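Local coordinates for protein B-agarase (Agarivorans gilvus, PDB 5Z6P) that probably hydrolyses the beta-glycosidic linkages of agarose as a beta-agarase of glycoside hydrolase family 50, at residues Y76-I81 against K187-I192; F97-R102 against M111-F116; N55-L60 against K68-K73. All blocks are in the same frame, centred on the assembly; numbering follows the deposited sequence.

Three contacts in one beta-rich domain illustrate how such a module is built from both local and distant strand pairings. Nearest the N terminus, contact 3 (55-60 with 68-73) closes the hairpin of strands 56-61 and 64-69 before the chain enters strand 76-81. That strand opens contact 1, in series with contact 3 and touching it where Asn55 meets Tyr76 and Thr77; it closes only 106 residues later, when strand 185-193 lies down beside it. Contact 2 (97-102 with 111-116) is nested inside this long loop and joins strands 95-103 and 109-117 through side chains alone. Strand 109-117 also flanks strand 185-193, so contacts 1 and 2 touch, whereas contacts 2 and 3 do not.

Contact 1. Residues Y76-I81 against K187-I192; sequences YTSVFI and KIELSI
Thr77 to Ile81 pair one for one with Ile192 to Ile188 in antiparallel register, the axes of the two short strands approaching to 4.5 Å at 155°. Thr77-Ile192, Val79-Leu190 and Ile81-Ile188 are hydrogen-bonded pairs, each joined by two backbone bonds, and Ser78-Ser191 and Phe80-Glu189 are the non-hydrogen-bonded pairs between them. There the CA hydrogens lean on carbonyls, as when Ser78 CA lies 3.2 Å from Leu190 O.

Ile192 O is gripped twice: besides Thr77 N it takes the hydroxyl of Thr77, with OG1 at 2.6 Å in the carbonyl plane and on a lone pair. A chi1 of 74°, which sets OG1 between the backbone N and carbonyl carbon, brings the hydroxyl over to the partner strand. On the same face Val79 CB meets Leu190 CB at 3.8 Å, and Ile81 lies beside Ile188. This largely apolar face looks into the interior of the Agarase CBM-like domain, probably a beta-sandwich; there Leu203 and Phe206 of strand 199-210 touch Leu190 and Ile81 respectively.

The other face is more polar. Ser78 OG donates to Glu189 OE2 at 2.8 Å, using the anti lone pair of the carboxylate, while Glu189 OE1 is held by Asn114 of the next strand; gripped at both oxygens, the carboxylate is fixed in rotation. Phe80 runs alongside Glu189, pointing the same way, its ring 25° from the carboxylate plane and its CE1 3.7 Å from Glu189 CG. Ser78 CB lies above one face of that ring, toward the rim. Lys187 sets CD 4.0 Å from Phe80 CD1. A water donates to Thr77 O at 2.7 Å and also bonds Ser191 OG, bridging the strands between Thr77 and Ser191.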
ATOM      1  N   TYR A  76      17.913   0.675   6.407  1.00 20.66           N
ATOM      2  CA  TYR A  76      17.954   2.132   6.237  1.00 21.53           C
ATOM      3  C   TYR A  76      19.329   2.675   5.857  1.00 22.69           C
ATOM      4  O   TYR A  76      20.290   2.488   6.581  1.00 20.78           O
ATOM      5  CB  TYR A  76      17.502   2.845   7.514  1.00 20.43           C
ATOM      6  CG  TYR A  76      16.072   2.572   7.892  1.00 23.00           C
ATOM      7  CD1 TYR A  76      15.032   3.153   7.183  1.00 20.15           C
ATOM      8  CD2 TYR A  76      15.761   1.733   8.960  1.00 23.73           C
ATOM      9  CE1 TYR A  76      13.715   2.914   7.521  1.00 26.18           C
ATOM     10  CE2 TYR A  76      14.440   1.483   9.308  1.00 25.22           C
ATOM     11  CZ  TYR A  76      13.423   2.078   8.579  1.00 26.26           C
ATOM     12  OH  TYR A  76      12.105   1.841   8.899  1.00 29.96           O
ATOM     13  N   THR A  77      19.411   3.365   4.728  1.00 19.94           N
ATOM     14  CA  THR A  77      20.613   4.118   4.384  1.00 19.23           C
ATOM     15  C   THR A  77      20.240   5.560   4.129  1.00 19.52           C
ATOM     16  O   THR A  77      19.196   5.835   3.546  1.00 18.91           O
ATOM     17  CB  THR A  77      21.339   3.547   3.153  1.00 20.30           C
ATOM     18  OG1 THR A  77      20.618   3.853   1.951  1.00 22.57           O
ATOM     19  CG2 THR A  77      21.491   2.070   3.281  1.00 18.59           C
ATOM     20  N   SER A  78      21.090   6.474   4.578  1.00 19.39           N
ATOM     21  CA  SER A  78      20.797   7.902   4.515  1.00 20.87           C
ATOM     22  C   SER A  78      22.017   8.766   4.266  1.00 18.42           C
ATOM     23  O   SER A  78      23.107   8.509   4.763  1.00 20.53           O
ATOM     24  CB  SER A  78      20.137   8.386   5.812  1.00 17.08           C
ATOM     25  OG  SER A  78      19.113   7.518   6.234  1.00 24.84           O
ATOM     26  N   VAL A  79      21.800   9.793   3.467  1.00 20.21           N
ATOM     27  CA  VAL A  79      22.631  10.974   3.434  1.00 17.61           C
ATOM     28  C   VAL A  79      21.903  12.060   4.245  1.00 24.27           C
ATOM     29  O   VAL A  79      20.729  12.315   3.992  1.00 18.98           O
ATOM     30  CB  VAL A  79      22.854  11.470   2.006  1.00 19.47           C
ATOM     31  CG1 VAL A  79      23.701  12.734   2.021  1.00 17.60           C
ATOM     32  CG2 VAL A  79      23.446  10.360   1.124  1.00 15.53           C
ATOM     33  N   PHE A  80      22.595  12.668   5.212  1.00 22.76           N
ATOM     34  CA  PHE A  80      22.045  13.731   6.048  1.00 22.44           C
ATOM     35  C   PHE A  80      22.728  15.053   5.744  1.00 24.28           C
ATOM     36  O   PHE A  80      23.957  15.136   5.689  1.00 24.92           O
ATOM     37  CB  PHE A  80      22.205  13.431   7.549  1.00 20.51           C
ATOM     38  CG  PHE A  80      21.409  12.261   8.034  1.00 21.56           C
ATOM     39  CD1 PHE A  80      20.032  12.323   8.109  1.00 23.11           C
ATOM     40  CD2 PHE A  80      22.043  11.110   8.461  1.00 24.73           C
ATOM     41  CE1 PHE A  80      19.304  11.248   8.562  1.00 26.84           C
ATOM     42  CE2 PHE A  80      21.318  10.034   8.922  1.00 25.59           C
ATOM     43  CZ  PHE A  80      19.952  10.099   8.974  1.00 23.31           C
ATOM     44  N   ILE A  81      21.921  16.087   5.568  1.00 22.98           N
ATOM     45  CA  ILE A  81      22.405  17.429   5.278  1.00 24.57           C
ATOM     46  C   ILE A  81      21.836  18.368   6.323  1.00 26.44           C
ATOM     47  O   ILE A  81      20.652  18.668   6.296  1.00 29.78           O
ATOM     48  CB  ILE A  81      21.978  17.888   3.865  1.00 24.05           C
ATOM     49  CG1 ILE A  81      22.291  16.797   2.835  1.00 23.05           C
ATOM     50  CG2 ILE A  81      22.613  19.227   3.499  1.00 24.14           C
ATOM     51  CD1 ILE A  81      21.853  17.135   1.427  1.00 23.83           C
ATOM     52  N   LYS A 187      16.991  20.091   8.678  1.00 29.07           N
ATOM     53  CA  LYS A 187      17.634  18.891   8.160  1.00 27.93           C
ATOM     54  C   LYS A 187      17.016  18.414   6.851  1.00 28.85           C
ATOM     55  O   LYS A 187      15.809  18.492   6.668  1.00 28.60           O
ATOM     56  CB  LYS A 187      17.556  17.762   9.189  1.00 28.50           C
ATOM     57  CG  LYS A 187      18.184  16.458   8.730  1.00 33.33           C
ATOM     58  CD  LYS A 187      17.672  15.258   9.519  1.00 37.39           C
ATOM     59  CE  LYS A 187      18.293  15.174  10.897  1.00 39.82           C
ATOM     60  NZ  LYS A 187      17.843  13.934  11.600  1.00 44.82           N
ATOM     61  N   ILE A 188      17.852  17.915   5.948  1.00 23.10           N
ATOM     62  CA  ILE A 188      17.371  17.188   4.792  1.00 23.21           C
ATOM     63  C   ILE A 188      17.948  15.776   4.811  1.00 25.78           C
ATOM     64  O   ILE A 188      19.137  15.594   5.052  1.00 26.15           O
ATOM     65  CB  ILE A 188      17.740  17.901   3.489  1.00 22.66           C
ATOM     66  CG1 ILE A 188      17.013  19.248   3.420  1.00 23.62           C
ATOM     67  CG2 ILE A 188      17.374  17.042   2.300  1.00 23.35           C
ATOM     68  CD1 ILE A 188      17.474  20.153   2.313  1.00 22.71           C
ATOM     69  N   GLU A 189      17.104  14.777   4.582  1.00 22.89           N
ATOM     70  CA  GLU A 189      17.570  13.401   4.514  1.00 21.89           C
ATOM     71  C   GLU A 189      17.313  12.762   3.161  1.00 21.54           C
ATOM     72  O   GLU A 189      16.172  12.698   2.688  1.00 22.25           O
ATOM     73  CB  GLU A 189      16.915  12.553   5.599  1.00 23.44           C
ATOM     74  CG  GLU A 189      17.258  11.073   5.484  1.00 23.13           C
ATOM     75  CD  GLU A 189      16.378  10.203   6.344  1.00 22.36           C
ATOM     76  OE1 GLU A 189      15.307  10.685   6.758  1.00 25.02           O
ATOM     77  OE2 GLU A 189      16.758   9.048   6.612  1.00 24.96           O
ATOM     78  N   LEU A 190      18.393  12.308   2.538  1.00 20.77           N
ATOM     79  CA  LEU A 190      18.330  11.503   1.321  1.00 17.54           C
ATOM     80  C   LEU A 190      18.360  10.020   1.713  1.00 21.59           C
ATOM     81  O   LEU A 190      19.389   9.506   2.112  1.00 23.42           O
ATOM     82  CB  LEU A 190      19.486  11.832   0.376  1.00 17.03           C
ATOM     83  CG  LEU A 190      19.930  13.292   0.196  1.00 21.13           C
ATOM     84  CD1 LEU A 190      21.007  13.414  -0.861  1.00 22.96           C
ATOM     85  CD2 LEU A 190      18.787  14.241  -0.121  1.00 24.50           C
ATOM     86  N   SER A 191      17.224   9.349   1.588  1.00 19.47           N
ATOM     87  CA  SER A 191      17.042   8.009   2.127  1.00 20.48           C
ATOM     88  C   SER A 191      16.861   6.988   1.015  1.00 20.77           C
ATOM     89  O   SER A 191      16.094   7.191   0.065  1.00 19.78           O
ATOM     90  CB  SER A 191      15.826   7.980   3.080  1.00 19.56           C
ATOM     91  OG  SER A 191      15.346   6.662   3.298  1.00 20.39           O
ATOM     92  N   ILE A 192      17.605   5.902   1.131  1.00 17.60           N
ATOM     93  CA  ILE A 192      17.443   4.752   0.272  1.00 18.31           C
ATOM     94  C   ILE A 192      17.191   3.585   1.206  1.00 20.47           C
ATOM     95  O   ILE A 192      18.057   3.231   2.016  1.00 22.21           O
ATOM     96  CB  ILE A 192      18.684   4.526  -0.621  1.00 18.63           C
ATOM     97  CG1 ILE A 192      18.829   5.676  -1.616  1.00 16.38           C
ATOM     98  CG2 ILE A 192      18.597   3.210  -1.361  1.00 18.28           C
ATOM     99  CD1 ILE A 192      20.183   5.717  -2.286  1.00 14.23           C
TER
HETATM  100  O   HOH W   1      16.918   5.389   5.018  1.00 21.43           O

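Contact 2. Residues F97-R102 against M111-F116; sequences FAFDAR and MFINIF
Phe99 has the most surface buried by this contact, and its ring reaches across to Met111 and Ile113, which come to meet it from the opposite direction. Its chi1 of 59° holds CG between the backbone N and the carbonyl carbon, and from there the far end of the ring extends to the other strand. The methyl of Met111 presses closest: CE lies 3.3 Å from Phe99 CZ, tight for two carbon atoms, and approaches the ring obliquely. Met111 leaves its strand with CG trans to the backbone N and stays extended as far as the sulfur before bending at chi3. The sulfur follows the methyl in a Met-aromatic contact, SD standing 5.2 Å from the ring centroid and 66° off the ring normal.

No hydrogen bond joins the segments. Their axes come no closer than 10.6 Å, at 148°, a spacing that marks strands facing each other across a layer of side chains rather than neighbours in a sheet. This is consistent with the face-to-face packing of a beta-sandwich, here within the Agarase CBM-like domain.

Ile113 serves both aromatic rings. Its CG1 branch comes to the edge of Phe99, near the ring plane and 4.0 Å from CE1, while its CG2 branch turns to Phe97 and lies 4.3 Å from CE2. Phe97 in turn meets Ile115, where CD1 sits 4.5 Å from Phe97 CD2 in a looser, oblique approach. Neighbouring strands close in around these residues: Phe206 of strand 199-210 meets the ring of Phe99 and touches the Phe97 side chain, Val139 of strand 135-140 lies against Ile113 and Ile115, and Leu190 of strand 185-193 touches Met111.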
ATOM      1  N   PHE A  97      13.961  22.875  -3.632  1.00 26.63           N
ATOM      2  CA  PHE A  97      15.249  22.293  -3.311  1.00 23.80           C
ATOM      3  C   PHE A  97      15.573  21.322  -4.449  1.00 24.81           C
ATOM      4  O   PHE A  97      14.739  20.512  -4.833  1.00 24.62           O
ATOM      5  CB  PHE A  97      15.221  21.591  -1.951  1.00 22.89           C
ATOM      6  CG  PHE A  97      16.430  20.752  -1.684  1.00 24.61           C
ATOM      7  CD1 PHE A  97      17.625  21.336  -1.309  1.00 26.02           C
ATOM      8  CD2 PHE A  97      16.377  19.375  -1.824  1.00 25.89           C
ATOM      9  CE1 PHE A  97      18.750  20.558  -1.072  1.00 27.33           C
ATOM     10  CE2 PHE A  97      17.500  18.592  -1.590  1.00 24.88           C
ATOM     11  CZ  PHE A  97      18.684  19.185  -1.214  1.00 25.32           C
ATOM     12  N   ALA A  98      16.768  21.430  -5.016  1.00 24.80           N
ATOM     13  CA  ALA A  98      17.100  20.664  -6.204  1.00 22.08           C
ATOM     14  C   ALA A  98      18.523  20.110  -6.168  1.00 23.20           C
ATOM     15  O   ALA A  98      19.384  20.612  -5.454  1.00 24.12           O
ATOM     16  CB  ALA A  98      16.910  21.513  -7.433  1.00 24.20           C
ATOM     17  N   PHE A  99      18.747  19.057  -6.939  1.00 23.56           N
ATOM     18  CA  PHE A  99      20.084  18.516  -7.140  1.00 24.09           C
ATOM     19  C   PHE A  99      20.079  17.640  -8.379  1.00 23.99           C
ATOM     20  O   PHE A  99      19.025  17.238  -8.865  1.00 21.79           O
ATOM     21  CB  PHE A  99      20.555  17.715  -5.921  1.00 22.48           C
ATOM     22  CG  PHE A  99      19.666  16.555  -5.569  1.00 21.12           C
ATOM     23  CD1 PHE A  99      18.600  16.722  -4.701  1.00 22.31           C
ATOM     24  CD2 PHE A  99      19.901  15.298  -6.096  1.00 22.67           C
ATOM     25  CE1 PHE A  99      17.784  15.663  -4.372  1.00 19.26           C
ATOM     26  CE2 PHE A  99      19.091  14.236  -5.763  1.00 20.19           C
ATOM     27  CZ  PHE A  99      18.026  14.427  -4.912  1.00 21.64           C
ATOM     28  N   ASP A 100      21.258  17.340  -8.890  1.00 24.74           N
ATOM     29  CA  ASP A 100      21.353  16.458 -10.041  1.00 23.94           C
ATOM     30  C   ASP A 100      21.836  15.109  -9.569  1.00 21.95           C
ATOM     31  O   ASP A 100      22.563  15.036  -8.591  1.00 22.89           O
ATOM     32  CB  ASP A 100      22.290  17.037 -11.099  1.00 26.99           C
ATOM     33  CG  ASP A 100      21.747  18.308 -11.719  1.00 30.40           C
ATOM     34  OD1 ASP A 100      20.532  18.569 -11.581  1.00 27.71           O
ATOM     35  OD2 ASP A 100      22.532  19.044 -12.343  1.00 33.92           O
ATOM     36  N   ALA A 101      21.432  14.050 -10.261  1.00 22.64           N
ATOM     37  CA  ALA A 101      21.827  12.705  -9.880  1.00 23.68           C
ATOM     38  C   ALA A 101      21.966  11.772 -11.078  1.00 26.61           C
ATOM     39  O   ALA A 101      21.170  11.833 -12.009  1.00 24.06           O
ATOM     40  CB  ALA A 101      20.827  12.136  -8.895  1.00 21.85           C
ATOM     41  N   ARG A 102      22.985  10.915 -11.027  1.00 22.96           N
ATOM     42  CA  ARG A 102      23.157   9.789 -11.941  1.00 20.96           C
ATOM     43  C   ARG A 102      23.248   8.503 -11.143  1.00 22.14           C
ATOM     44  O   ARG A 102      23.844   8.494 -10.089  1.00 22.68           O
ATOM     45  CB  ARG A 102      24.427   9.929 -12.773  1.00 22.81           C
ATOM     46  CG  ARG A 102      24.388  10.987 -13.815  1.00 24.28           C
ATOM     47  CD  ARG A 102      25.318  10.608 -14.944  1.00 32.61           C
ATOM     48  NE  ARG A 102      26.704  10.938 -14.653  1.00 28.72           N
ATOM     49  CZ  ARG A 102      27.740  10.161 -14.948  1.00 27.03           C
ATOM     50  NH1 ARG A 102      27.557   8.983 -15.524  1.00 23.94           N
ATOM     51  NH2 ARG A 102      28.960  10.563 -14.658  1.00 27.07           N
ATOM     52  N   MET A 111      14.816   7.023  -4.337  1.00 17.42           N
ATOM     53  CA  MET A 111      15.342   7.827  -3.261  1.00 17.86           C
ATOM     54  C   MET A 111      14.282   8.752  -2.658  1.00 19.15           C
ATOM     55  O   MET A 111      13.618   9.484  -3.372  1.00 18.74           O
ATOM     56  CB  MET A 111      16.521   8.648  -3.764  1.00 17.03           C
ATOM     57  CG  MET A 111      17.054   9.597  -2.759  1.00 17.70           C
ATOM     58  SD  MET A 111      18.371  10.607  -3.440  1.00 23.22           S
ATOM     59  CE  MET A 111      18.016  12.102  -2.639  1.00 24.98           C
ATOM     60  N   PHE A 112      14.137   8.708  -1.337  1.00 19.55           N
ATOM     61  CA  PHE A 112      13.273   9.632  -0.629  1.00 20.67           C
ATOM     62  C   PHE A 112      14.048  10.865  -0.180  1.00 19.35           C
ATOM     63  O   PHE A 112      15.170  10.764   0.308  1.00 22.53           O
ATOM     64  CB  PHE A 112      12.624   8.950   0.580  1.00 18.50           C
ATOM     65  CG  PHE A 112      11.505   8.028   0.215  1.00 21.17           C
ATOM     66  CD1 PHE A 112      11.764   6.792  -0.333  1.00 21.35           C
ATOM     67  CD2 PHE A 112      10.190   8.397   0.425  1.00 21.62           C
ATOM     68  CE1 PHE A 112      10.735   5.941  -0.673  1.00 21.60           C
ATOM     69  CE2 PHE A 112       9.171   7.557   0.088  1.00 19.39           C
ATOM     70  CZ  PHE A 112       9.449   6.323  -0.469  1.00 19.03           C
ATOM     71  N   ILE A 113      13.444  12.025  -0.364  1.00 19.60           N
ATOM     72  CA  ILE A 113      13.988  13.273   0.147  1.00 18.64           C
ATOM     73  C   ILE A 113      13.057  13.740   1.237  1.00 22.64           C
ATOM     74  O   ILE A 113      11.925  14.153   0.965  1.00 21.59           O
ATOM     75  CB  ILE A 113      14.109  14.378  -0.935  1.00 21.94           C
ATOM     76  CG1 ILE A 113      14.971  13.917  -2.115  1.00 19.74           C
ATOM     77  CG2 ILE A 113      14.662  15.655  -0.333  1.00 22.89           C
ATOM     78  CD1 ILE A 113      14.176  13.561  -3.370  1.00 21.77           C
ATOM     79  N   ASN A 114      13.531  13.653   2.472  1.00 21.98           N
ATOM     80  CA  ASN A 114      12.748  14.055   3.620  1.00 22.36           C
ATOM     81  C   ASN A 114      13.311  15.349   4.162  1.00 23.38           C
ATOM     82  O   ASN A 114      14.472  15.424   4.540  1.00 22.34           O
ATOM     83  CB  ASN A 114      12.748  12.958   4.686  1.00 19.35           C
ATOM     84  CG  ASN A 114      12.296  11.623   4.139  1.00 22.88           C
ATOM     85  OD1 ASN A 114      11.410  11.554   3.298  1.00 24.90           O
ATOM     86  ND2 ASN A 114      12.910  10.556   4.606  1.00 24.02           N
ATOM     87  N   ILE A 115      12.482  16.379   4.177  1.00 23.67           N
ATOM     88  CA  ILE A 115      12.902  17.688   4.645  1.00 22.44           C
ATOM     89  C   ILE A 115      12.178  18.040   5.946  1.00 27.39           C
ATOM     90  O   ILE A 115      10.949  18.026   6.007  1.00 27.60           O
ATOM     91  CB  ILE A 115      12.645  18.730   3.569  1.00 23.67           C
ATOM     92  CG1 ILE A 115      13.274  18.242   2.260  1.00 18.92           C
ATOM     93  CG2 ILE A 115      13.184  20.066   3.992  1.00 23.22           C
ATOM     94  CD1 ILE A 115      12.985  19.079   1.073  1.00 22.72           C
ATOM     95  N   PHE A 116      12.954  18.326   6.989  1.00 30.58           N
ATOM     96  CA  PHE A 116      12.429  18.527   8.337  1.00 26.43           C
ATOM     97  C   PHE A 116      12.543  19.980   8.763  1.00 31.23           C
ATOM     98  O   PHE A 116      13.554  20.618   8.501  1.00 32.93           O
ATOM     99  CB  PHE A 116      13.186  17.651   9.347  1.00 29.74           C
ATOM    100  CG  PHE A 116      13.120  16.178   9.062  1.00 24.01           C
ATOM    101  CD1 PHE A 116      13.987  15.595   8.154  1.00 25.92           C
ATOM    102  CD2 PHE A 116      12.206  15.375   9.714  1.00 26.89           C
ATOM    103  CE1 PHE A 116      13.937  14.242   7.889  1.00 24.39           C
ATOM    104  CE2 PHE A 116      12.150  14.014   9.454  1.00 27.16           C
ATOM    105  CZ  PHE A 116      13.020  13.451   8.541  1.00 26.87           C
TER

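Contact 3. Residues N55-L60 against K68-K73; sequences NVEANL and KALSKK
Asn55 opens the pairing with its carbonyl, which accepts the backbone N-H of Leu70 at 2.9 Å and nearly straight, with 168° at the hydrogen. The same oxygen also lies beside the leucine side chain, 3.5 Å from Leu70 CG. The amide of Asn55 is engaged away from this partner, its ND2 donating to Tyr76 O.

Val56 faces Ala69 in a non-hydrogen-bonded antiparallel pair. Its CG2 comes within 4.4 Å of Ala69 CB, a loose apolar touch, while Val56 CA directs its hydrogen at Lys68 O. Glu57 then forms a hydrogen-bonded pair with Lys68, the N of each donating to the carbonyl O of the other at 2.9 Å.

Above this pair the side chains of Glu57 and Lys68 run next to each other in the same direction, and Glu57 OE1 rests 3.9 Å from Lys68 CD. The lysine is extended throughout and carries its ammonium past the carboxylate: NZ is 4.9 Å from Glu57 OE1, too far for a salt bridge, although the opposite charges probably attract weakly. Leu70 crosses the glutamate at about a right angle, its methyl carbon CD2 4.1 Å from Glu57 OE2. Leu70 is also the centre of an inverse gamma turn, where a weak bond from Ser71 N to Ala69 O bends the chain out of the strand.

The hairpin of strands 56-61 and 64-69 lies near the surface of the domain. Strand 199-210 pairs with strand 64-69 through a backbone bond between Ala69 and His199, and Thr77 of strand 76-81 packs against Val56 and Ala69; beyond the turn, Ser71 O accepts a hydrogen bond from His650.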
ATOM      1  N   ASN A  55      25.292   4.092   6.801  1.00 21.38           N
ATOM      2  CA  ASN A  55      25.277   2.932   5.904  1.00 21.82           C
ATOM      3  C   ASN A  55      25.412   3.387   4.449  1.00 21.29           C
ATOM      4  O   ASN A  55      24.885   2.772   3.528  1.00 20.16           O
ATOM      5  CB  ASN A  55      24.018   2.089   6.107  1.00 21.08           C
ATOM      6  CG  ASN A  55      23.870   1.607   7.539  1.00 26.46           C
ATOM      7  OD1 ASN A  55      24.858   1.420   8.245  1.00 24.78           O
ATOM      8  ND2 ASN A  55      22.632   1.418   7.975  1.00 23.63           N
ATOM      9  N   VAL A  56      26.150   4.477   4.287  1.00 23.26           N
ATOM     10  CA  VAL A  56      26.510   5.035   2.996  1.00 22.85           C
ATOM     11  C   VAL A  56      27.993   5.347   2.968  1.00 24.88           C
ATOM     12  O   VAL A  56      28.478   6.112   3.804  1.00 24.16           O
ATOM     13  CB  VAL A  56      25.737   6.338   2.690  1.00 17.83           C
ATOM     14  CG1 VAL A  56      26.238   6.947   1.393  1.00 18.13           C
ATOM     15  CG2 VAL A  56      24.256   6.064   2.617  1.00 17.88           C
ATOM     16  N   GLU A  57      28.701   4.761   2.003  1.00 23.77           N
ATOM     17  CA  GLU A  57      30.091   5.117   1.715  1.00 23.26           C
ATOM     18  C   GLU A  57      30.176   6.315   0.771  1.00 22.05           C
ATOM     19  O   GLU A  57      29.635   6.287  -0.328  1.00 24.68           O
ATOM     20  CB  GLU A  57      30.822   3.926   1.112  1.00 18.66           C
ATOM     21  CG  GLU A  57      30.864   2.739   2.024  1.00 21.61           C
ATOM     22  CD  GLU A  57      31.559   1.541   1.403  1.00 26.39           C
ATOM     23  OE1 GLU A  57      31.954   1.616   0.223  1.00 27.51           O
ATOM     24  OE2 GLU A  57      31.702   0.522   2.109  1.00 34.07           O
ATOM     25  N   ALA A  58      30.877   7.356   1.197  1.00 22.40           N
ATOM     26  CA  ALA A  58      30.898   8.625   0.473  1.00 20.51           C
ATOM     27  C   ALA A  58      32.306   9.085   0.119  1.00 22.45           C
ATOM     28  O   ALA A  58      33.209   9.062   0.947  1.00 23.42           O
ATOM     29  CB  ALA A  58      30.208   9.700   1.294  1.00 20.94           C
ATOM     30  N   ASN A  59      32.476   9.513  -1.118  1.00 21.97           N
ATOM     31  CA  ASN A  59      33.710  10.130  -1.546  1.00 20.89           C
ATOM     32  C   ASN A  59      33.406  11.341  -2.414  1.00 26.95           C
ATOM     33  O   ASN A  59      32.640  11.246  -3.367  1.00 26.28           O
ATOM     34  CB  ASN A  59      34.574   9.110  -2.295  1.00 29.48           C
ATOM     35  CG  ASN A  59      35.995   9.598  -2.533  1.00 36.81           C
ATOM     36  OD1 ASN A  59      36.445  10.573  -1.931  1.00 41.57           O
ATOM     37  ND2 ASN A  59      36.713   8.909  -3.408  1.00 42.36           N
ATOM     38  N   LEU A  60      33.979  12.486  -2.068  1.00 26.24           N
ATOM     39  CA  LEU A  60      33.833  13.669  -2.883  1.00 25.11           C
ATOM     40  C   LEU A  60      34.995  13.769  -3.871  1.00 29.21           C
ATOM     41  O   LEU A  60      36.152  13.798  -3.474  1.00 30.75           O
ATOM     42  CB  LEU A  60      33.753  14.923  -2.018  1.00 32.93           C
ATOM     43  CG  LEU A  60      33.644  16.216  -2.828  1.00 32.26           C
ATOM     44  CD1 LEU A  60      32.311  16.300  -3.546  1.00 29.40           C
ATOM     45  CD2 LEU A  60      33.873  17.431  -1.954  1.00 36.70           C
ATOM     46  N   LYS A  68      27.850   5.146  -2.260  1.00 20.63           N
ATOM     47  CA  LYS A  68      27.433   3.762  -2.333  1.00 19.07           C
ATOM     48  C   LYS A  68      26.542   3.461  -1.133  1.00 21.35           C
ATOM     49  O   LYS A  68      27.011   3.412  -0.002  1.00 20.29           O
ATOM     50  CB  LYS A  68      28.633   2.812  -2.354  1.00 19.20           C
ATOM     51  CG  LYS A  68      28.232   1.356  -2.424  1.00 20.61           C
ATOM     52  CD  LYS A  68      29.427   0.395  -2.423  1.00 23.86           C
ATOM     53  CE  LYS A  68      28.939  -1.056  -2.355  1.00 20.95           C
ATOM     54  NZ  LYS A  68      30.042  -2.047  -2.451  1.00 24.62           N
ATOM     55  N   ALA A  69      25.251   3.286  -1.383  1.00 20.63           N
ATOM     56  CA  ALA A  69      24.329   2.948  -0.319  1.00 20.69           C
ATOM     57  C   ALA A  69      24.373   1.449  -0.091  1.00 22.87           C
ATOM     58  O   ALA A  69      24.195   0.671  -1.021  1.00 19.99           O
ATOM     59  CB  ALA A  69      22.903   3.415  -0.655  1.00 16.76           C
ATOM     60  N   LEU A  70      24.626   1.053   1.151  1.00 20.93           N
ATOM     61  CA  LEU A  70      24.738  -0.353   1.496  1.00 19.73           C
ATOM     62  C   LEU A  70      23.379  -0.904   1.897  1.00 21.48           C
ATOM     63  O   LEU A  70      23.199  -1.407   3.005  1.00 19.30           O
ATOM     64  CB  LEU A  70      25.742  -0.546   2.631  1.00 22.57           C
ATOM     65  CG  LEU A  70      27.068   0.209   2.574  1.00 22.89           C
ATOM     66  CD1 LEU A  70      27.982  -0.255   3.715  1.00 24.59           C
ATOM     67  CD2 LEU A  70      27.757   0.050   1.216  1.00 20.98           C
ATOM     68  N   SER A  71      22.427  -0.819   0.980  1.00 20.48           N
ATOM     69  CA  SER A  71      21.035  -1.090   1.293  1.00 17.99           C
ATOM     70  C   SER A  71      20.695  -2.563   1.159  1.00 20.08           C
ATOM     71  O   SER A  71      19.701  -3.010   1.705  1.00 21.99           O
ATOM     72  CB  SER A  71      20.120  -0.245   0.399  1.00 18.70           C
ATOM     73  OG  SER A  71      20.592  -0.235  -0.946  1.00 19.53           O
ATOM     74  N   LYS A  72      21.504  -3.337   0.445  1.00 19.51           N
ATOM     75  CA  LYS A  72      21.239  -4.767   0.432  1.00 18.72           C
ATOM     76  C   LYS A  72      21.377  -5.336   1.847  1.00 20.71           C
ATOM     77  O   LYS A  72      20.530  -6.096   2.309  1.00 24.05           O
ATOM     78  CB  LYS A  72      22.165  -5.512  -0.521  1.00 21.04           C
ATOM     79  CG  LYS A  72      21.885  -7.006  -0.537  1.00 20.31           C
ATOM     80  CD  LYS A  72      22.677  -7.743  -1.594  1.00 22.99           C
ATOM     81  CE  LYS A  72      22.449  -9.245  -1.478  1.00 26.07           C
ATOM     82  NZ  LYS A  72      22.932  -9.960  -2.686  1.00 32.79           N
ATOM     83  N   LYS A  73      22.445  -4.961   2.536  1.00 22.64           N
ATOM     84  CA  LYS A  73      22.644  -5.430   3.909  1.00 22.97           C
ATOM     85  C   LYS A  73      21.742  -4.688   4.889  1.00 20.63           C
ATOM     86  O   LYS A  73      21.052  -5.304   5.695  1.00 22.60           O
ATOM     87  CB  LYS A  73      24.097  -5.266   4.335  1.00 23.10           C
ATOM     88  CG  LYS A  73      24.369  -5.775   5.740  1.00 24.30           C
ATOM     89  CD  LYS A  73      25.815  -5.552   6.140  1.00 30.91           C
ATOM     90  CE  LYS A  73      26.047  -5.913   7.611  1.00 33.12           C
ATOM     91  NZ  LYS A  73      27.356  -5.421   8.116  1.00 32.61           N
TER